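Local atomic coordinates of lipopolysaccharide biosynthesis protein wbpB (Thermus thermophilus, PDB entry 3O9Z), a protein that probably oxidises a nucleotide-linked sugar with NAD in the biosynthesis of 2,3-diacetamido-2,3-dideoxy-D-mannuronic acid, and binds 2-oxoglutarate beside the cofactor. Residues 209-213 and 225-230; 151-157 and 220-226. All coordinates share one frame. Numbering follows the deposited sequence.

In the fold
Contacts 1 and 2 meet on strand 221-228, sharing Trp225 and Phe226, and their centres lie about 16 Å apart. In the sheet of the C-terminal alpha/beta domain this strand has an antiparallel neighbour, 211-218, joined in contact 1, and a parallel one, 152-160, joined in contact 2. Contact 1 is the more buried and the nearer to the ligand: the side chain of Leu227 comes within about 7 Å of 2-oxoglutarate, against about 10 Å for that of Leu156 in contact 2. The chemistry follows the position. Contact 1 ends in an ST turn at Ser228 and a water bridge, whereas contact 2, which buries 655 Å² between its segments against 462 Å² in contact 1, carries a salt bridge at its partly exposed start.

Contact 1 (209-213 and 225-230); sequences PTVNA and WFLSID
Thr210 O takes hydrogen bonds from Ser228 OG (2.7 Å) and Ile229 N (3.1 Å). Ser228 OG also accepts from Asp230 N (2.9 Å), an ST turn just where strand 221-228 ends. Asn212 and Leu227 form an antiparallel hydrogen-bonded pair: Asn212 N to Leu227 O 2.9 Å, Leu227 N to Asn212 O 2.8 Å. Flanking non-hydrogen-bonded pairs Val211-Ser228 and Ala213-Phe226 have CA atoms 4.4 and 4.3 Å apart. A water 2.7 Å from Thr210 OG1 donates to Asp230 OD2 (2.7 Å); Asp230 OD1 accepts from Ser232 N. Residues 211-213 and 225-228 are extended, axes 4.7 Å apart at 170°, at the open end of beta hairpin 211-218/221-228; Thr210 (phi/psi -120/0) and Ile229 (-105/8) leave that conformation. On one face Val211 CG1 lies 3.7 Å from Phe226 CE1, and Ala213 CB 4.0 Å from Phe226 CD1. On the other, with Asn212, Trp225 (chi1 p) lays a ring face over Ala213 CA and Leu227 touches Tyr158. Beyond the strand end, the Ile229 side chain lies about 4 Å from that of Arg162, like Tyr158 a 2-oxoglutarate-binding residue.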
loop_
_atom_site.group_PDB
_atom_site.type_symbol
_atom_site.label_atom_id
_atom_site.label_comp_id
_atom_site.label_asym_id
_atom_site.label_seq_id
_atom_site.Cartn_x
_atom_site.Cartn_y
_atom_site.Cartn_z
ATOM N N PRO A 209 -4.468 21.881 14.399
ATOM C CA PRO A 209 -3.734 21.098 13.416
ATOM C C PRO A 209 -2.543 21.791 12.750
ATOM O O PRO A 209 -1.597 21.123 12.333
ATOM C CB PRO A 209 -4.818 20.726 12.380
ATOM C CG PRO A 209 -6.078 20.677 13.225
ATOM C CD PRO A 209 -5.931 21.791 14.217
ATOM N N THR A 210 -2.570 23.120 12.697
ATOM C CA THR A 210 -1.514 23.820 11.994
ATOM C C THR A 210 -0.733 24.783 12.887
ATOM O O THR A 210 0.224 25.365 12.384
ATOM C CB THR A 210 -2.068 24.637 10.835
ATOM O OG1 THR A 210 -3.094 25.474 11.377
ATOM C CG2 THR A 210 -2.684 23.666 9.789
ATOM N N VAL A 211 -1.080 24.888 14.166
ATOM C CA VAL A 211 -0.376 25.845 15.052
ATOM C C VAL A 211 -0.159 25.196 16.407
ATOM O O VAL A 211 -1.085 24.590 16.975
ATOM C CB VAL A 211 -1.232 27.064 15.342
ATOM C CG1 VAL A 211 -0.590 27.945 16.450
ATOM C CG2 VAL A 211 -1.457 27.886 14.034
ATOM N N ASN A 212 1.045 25.321 16.942
ATOM C CA ASN A 212 1.299 25.074 18.369
ATOM C C ASN A 212 2.068 26.279 18.892
ATOM O O ASN A 212 2.948 26.789 18.205
ATOM C CB ASN A 212 2.162 23.832 18.607
ATOM C CG ASN A 212 1.403 22.490 18.438
ATOM O OD1 ASN A 212 0.252 22.358 17.963
ATOM N ND2 ASN A 212 2.073 21.464 18.921
ATOM N N ALA A 213 1.773 26.719 20.106
ATOM C CA ALA A 213 2.543 27.791 20.717
ATOM C C ALA A 213 2.652 27.530 22.200
ATOM O O ALA A 213 1.781 26.862 22.789
ATOM C CB ALA A 213 1.833 29.120 20.522
ATOM N N TRP A 225 7.460 30.527 22.295
ATOM C CA TRP A 225 7.603 29.888 20.986
ATOM C C TRP A 225 6.288 29.775 20.242
ATOM O O TRP A 225 5.227 29.665 20.840
ATOM C CB TRP A 225 8.332 28.540 21.102
ATOM C CG TRP A 225 7.665 27.528 22.021
ATOM C CD1 TRP A 225 7.939 27.311 23.361
ATOM C CD2 TRP A 225 6.646 26.604 21.669
ATOM N NE1 TRP A 225 7.146 26.290 23.849
ATOM C CE2 TRP A 225 6.360 25.834 22.820
ATOM C CE3 TRP A 225 5.997 26.293 20.462
ATOM C CZ2 TRP A 225 5.409 24.817 22.847
ATOM C CZ3 TRP A 225 5.048 25.273 20.508
ATOM C CH2 TRP A 225 4.752 24.556 21.677
ATOM N N PHE A 226 6.382 29.811 18.913
ATOM C CA PHE A 226 5.249 29.677 18.028
ATOM C C PHE A 226 5.697 28.866 16.834
ATOM O O PHE A 226 6.744 29.180 16.246
ATOM C CB PHE A 226 4.771 31.068 17.596
ATOM C CG PHE A 226 3.589 31.037 16.670
ATOM C CD1 PHE A 226 2.314 31.203 17.184
ATOM C CD2 PHE A 226 3.766 30.847 15.301
ATOM C CE1 PHE A 226 1.212 31.185 16.349
ATOM C CE2 PHE A 226 2.655 30.821 14.445
ATOM C CZ PHE A 226 1.367 30.953 14.987
ATOM N N LEU A 227 4.913 27.838 16.529
ATOM C CA LEU A 227 5.185 26.916 15.418
ATOM C C LEU A 227 3.937 26.844 14.517
ATOM O O LEU A 227 2.833 26.594 15.018
ATOM C CB LEU A 227 5.462 25.542 16.060
ATOM C CG LEU A 227 5.449 24.390 15.056
ATOM C CD1 LEU A 227 6.541 24.498 13.994
ATOM C CD2 LEU A 227 5.572 23.093 15.900
ATOM N N SER A 228 4.108 27.002 13.203
ATOM C CA SER A 228 2.977 26.758 12.330
ATOM C C SER A 228 3.436 26.260 10.968
ATOM O O SER A 228 4.555 26.562 10.503
ATOM C CB SER A 228 2.154 28.026 12.120
ATOM O OG SER A 228 0.969 27.779 11.341
ATOM N N ILE A 229 2.554 25.469 10.375
ATOM C CA ILE A 229 2.684 25.060 8.976
ATOM C C ILE A 229 1.713 25.802 8.074
ATOM O O ILE A 229 1.558 25.436 6.896
ATOM C CB ILE A 229 2.600 23.521 8.781
ATOM C CG1 ILE A 229 1.316 23.034 9.435
ATOM C CG2 ILE A 229 3.858 22.857 9.388
ATOM C CD1 ILE A 229 0.915 21.559 9.107
ATOM N N ASP A 230 1.039 26.803 8.640
ATOM C CA ASP A 230 0.192 27.721 7.831
ATOM C C ASP A 230 1.035 28.948 7.462
ATOM O O ASP A 230 1.388 29.736 8.345
ATOM C CB ASP A 230 -1.017 28.105 8.673
ATOM C CG ASP A 230 -1.975 29.024 7.962
ATOM O OD1 ASP A 230 -1.594 29.550 6.899
ATOM O OD2 ASP A 230 -3.077 29.240 8.524
HETATM O O HOH W 1 -4.029 27.944 10.707
#

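Contact 2 (151-157 and 220-226); sequences AKDVVLT and GARVRWF
Strands 152-157 and 221-226 are extended and run parallel, axes 4.7 Å apart at 19°, in a register from Lys152-Ala221 to Thr157-Phe226. Six backbone hydrogen bonds alternate in direction. Lys152 N gives to Gly220 O (3.0 Å), Val154 N to Arg222 O (2.9 Å) and Leu156 N to Arg224 O (2.9 Å); in return Arg222 N gives to Lys152 O (2.9 Å), Arg224 N to Val154 O (3.0 Å) and Phe226 N to Leu156 O (3.0 Å). Asp153 and Arg222 (both chi1 m) form a bidentate salt bridge, Arg222 NE to Asp153 OD1 2.8 Å and NH1 to OD2 2.9 Å; NH1 also donates to a water that gives to Ala151 O. A second water links Arg224 NE (2.9 Å) to Val154 O (2.8 Å), while Arg224 NH2 is satisfied by Arg307 O and Thr157 OG1 is hydrogen-bonded to His308 NE2. On the opposite face, Val154 CG1 meets Val223 CG1 and Leu156 CB meets Trp225 CB, each at 4.0 Å. Helix 186-196 packs there through Phe188, Leu192 and Phe196. The pair is the parallel step in the mixed sheet of the Gfo/Idh/MocA-type C-terminal alpha/beta domain, flanked by antiparallel-paired strands 245-251 and 211-218.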
loop_
_atom_site.group_PDB
_atom_site.type_symbol
_atom_site.label_atom_id
_atom_site.label_comp_id
_atom_site.label_asym_id
_atom_site.label_seq_id
_atom_site.Cartn_x
_atom_site.Cartn_y
_atom_site.Cartn_z
ATOM N N ALA A 151 20.505 34.155 32.305
ATOM C CA ALA A 151 19.599 33.624 31.296
ATOM C C ALA A 151 19.121 34.693 30.341
ATOM O O ALA A 151 19.101 35.881 30.680
ATOM C CB ALA A 151 18.452 32.972 31.993
ATOM N N LYS A 152 18.710 34.284 29.143
ATOM C CA LYS A 152 18.262 35.221 28.125
ATOM C C LYS A 152 16.754 35.090 27.893
ATOM O O LYS A 152 16.162 34.047 28.191
ATOM C CB LYS A 152 18.998 34.952 26.816
ATOM C CG LYS A 152 20.527 35.345 26.876
ATOM C CD LYS A 152 20.807 36.559 27.757
ATOM C CE LYS A 152 22.310 36.816 27.887
ATOM N NZ LYS A 152 22.645 38.064 28.653
ATOM N N ASP A 153 16.119 36.153 27.431
ATOM C CA ASP A 153 14.714 36.101 27.037
ATOM C C ASP A 153 14.680 35.962 25.533
ATOM O O ASP A 153 15.346 36.685 24.796
ATOM C CB ASP A 153 14.017 37.388 27.474
ATOM C CG ASP A 153 13.773 37.372 28.967
ATOM O OD1 ASP A 153 12.982 36.519 29.425
ATOM O OD2 ASP A 153 14.483 38.105 29.690
ATOM N N VAL A 154 13.934 34.961 25.072
ATOM C CA VAL A 154 14.032 34.513 23.674
ATOM C C VAL A 154 12.627 34.402 23.097
ATOM O O VAL A 154 11.707 33.928 23.780
ATOM C CB VAL A 154 14.663 33.108 23.630
ATOM C CG1 VAL A 154 14.676 32.607 22.155
ATOM C CG2 VAL A 154 16.085 33.113 24.176
ATOM N N VAL A 155 12.464 34.840 21.855
ATOM C CA VAL A 155 11.226 34.603 21.127
ATOM C C VAL A 155 11.605 33.749 19.927
ATOM O O VAL A 155 12.448 34.140 19.111
ATOM C CB VAL A 155 10.586 35.916 20.653
ATOM C CG1 VAL A 155 9.370 35.616 19.802
ATOM C CG2 VAL A 155 10.183 36.760 21.863
ATOM N N LEU A 156 11.003 32.571 19.818
ATOM C CA LEU A 156 11.309 31.631 18.721
ATOM C C LEU A 156 10.043 31.554 17.893
ATOM O O LEU A 156 8.957 31.260 18.414
ATOM C CB LEU A 156 11.531 30.228 19.323
ATOM C CG LEU A 156 12.183 29.177 18.436
ATOM C CD1 LEU A 156 11.298 28.748 17.276
ATOM C CD2 LEU A 156 13.597 29.599 17.972
ATOM N N THR A 157 10.161 31.875 16.599
ATOM C CA THR A 157 9.023 31.812 15.687
ATOM C C THR A 157 9.403 30.935 14.509
ATOM O O THR A 157 10.482 31.097 13.925
ATOM C CB THR A 157 8.731 33.226 15.150
ATOM O OG1 THR A 157 8.553 34.108 16.265
ATOM C CG2 THR A 157 7.421 33.230 14.340
ATOM N N GLY A 220 19.123 28.115 30.623
ATOM C CA GLY A 220 19.763 29.336 30.143
ATOM C C GLY A 220 18.848 30.343 29.485
ATOM O O GLY A 220 19.323 31.316 28.905
ATOM N N ALA A 221 17.535 30.119 29.497
ATOM C CA ALA A 221 16.631 31.049 28.811
ATOM C C ALA A 221 15.191 30.873 29.207
ATOM O O ALA A 221 14.753 29.775 29.541
ATOM C CB ALA A 221 16.700 30.838 27.281
ATOM N N ARG A 222 14.415 31.937 29.047
ATOM C CA ARG A 222 12.951 31.852 29.060
ATOM C C ARG A 222 12.517 32.056 27.622
ATOM O O ARG A 222 12.924 33.011 26.976
ATOM C CB ARG A 222 12.377 32.995 29.926
ATOM C CG ARG A 222 12.781 32.820 31.405
ATOM C CD ARG A 222 12.457 34.122 32.208
ATOM N NE ARG A 222 13.340 35.231 31.834
ATOM C CZ ARG A 222 14.531 35.424 32.400
ATOM N NH1 ARG A 222 15.255 36.462 32.010
ATOM N NH2 ARG A 222 14.984 34.629 33.353
ATOM N N VAL A 223 11.715 31.149 27.069
ATOM C CA VAL A 223 11.438 31.159 25.634
ATOM C C VAL A 223 9.963 31.188 25.350
ATOM O O VAL A 223 9.237 30.327 25.848
ATOM C CB VAL A 223 12.014 29.881 24.952
ATOM C CG1 VAL A 223 11.901 29.974 23.398
ATOM C CG2 VAL A 223 13.482 29.673 25.376
ATOM N N ARG A 224 9.481 32.146 24.566
ATOM C CA ARG A 224 8.092 32.104 24.069
ATOM C C ARG A 224 8.217 31.570 22.653
ATOM O O ARG A 224 9.022 32.105 21.868
ATOM C CB ARG A 224 7.487 33.504 24.064
ATOM C CG ARG A 224 7.351 34.060 25.486
ATOM C CD ARG A 224 6.776 35.457 25.457
ATOM N NE ARG A 224 7.758 36.446 25.042
ATOM C CZ ARG A 224 7.423 37.658 24.607
ATOM N NH1 ARG A 224 8.365 38.555 24.268
ATOM N NH2 ARG A 224 6.137 37.925 24.411
ATOM N N TRP A 225 7.460 30.527 22.295
ATOM C CA TRP A 225 7.603 29.888 20.986
ATOM C C TRP A 225 6.288 29.775 20.242
ATOM O O TRP A 225 5.227 29.665 20.840
ATOM C CB TRP A 225 8.332 28.540 21.102
ATOM C CG TRP A 225 7.665 27.528 22.021
ATOM C CD1 TRP A 225 7.939 27.311 23.361
ATOM C CD2 TRP A 225 6.646 26.604 21.669
ATOM N NE1 TRP A 225 7.146 26.290 23.849
ATOM C CE2 TRP A 225 6.360 25.834 22.820
ATOM C CE3 TRP A 225 5.997 26.293 20.462
ATOM C CZ2 TRP A 225 5.409 24.817 22.847
ATOM C CZ3 TRP A 225 5.048 25.273 20.508
ATOM C CH2 TRP A 225 4.752 24.556 21.677
ATOM N N PHE A 226 6.382 29.811 18.913
ATOM C CA PHE A 226 5.249 29.677 18.028
ATOM C C PHE A 226 5.697 28.866 16.834
ATOM O O PHE A 226 6.744 29.180 16.246
ATOM C CB PHE A 226 4.771 31.068 17.596
ATOM C CG PHE A 226 3.589 31.037 16.670
ATOM C CD1 PHE A 226 2.314 31.203 17.184
ATOM C CD2 PHE A 226 3.766 30.847 15.301
ATOM C CE1 PHE A 226 1.212 31.185 16.349
ATOM C CE2 PHE A 226 2.655 30.821 14.445
ATOM C CZ PHE A 226 1.367 30.953 14.987
HETATM O O HOH W 2 17.719 37.489 32.239
HETATM O O HOH W 3 10.543 35.739 25.608
#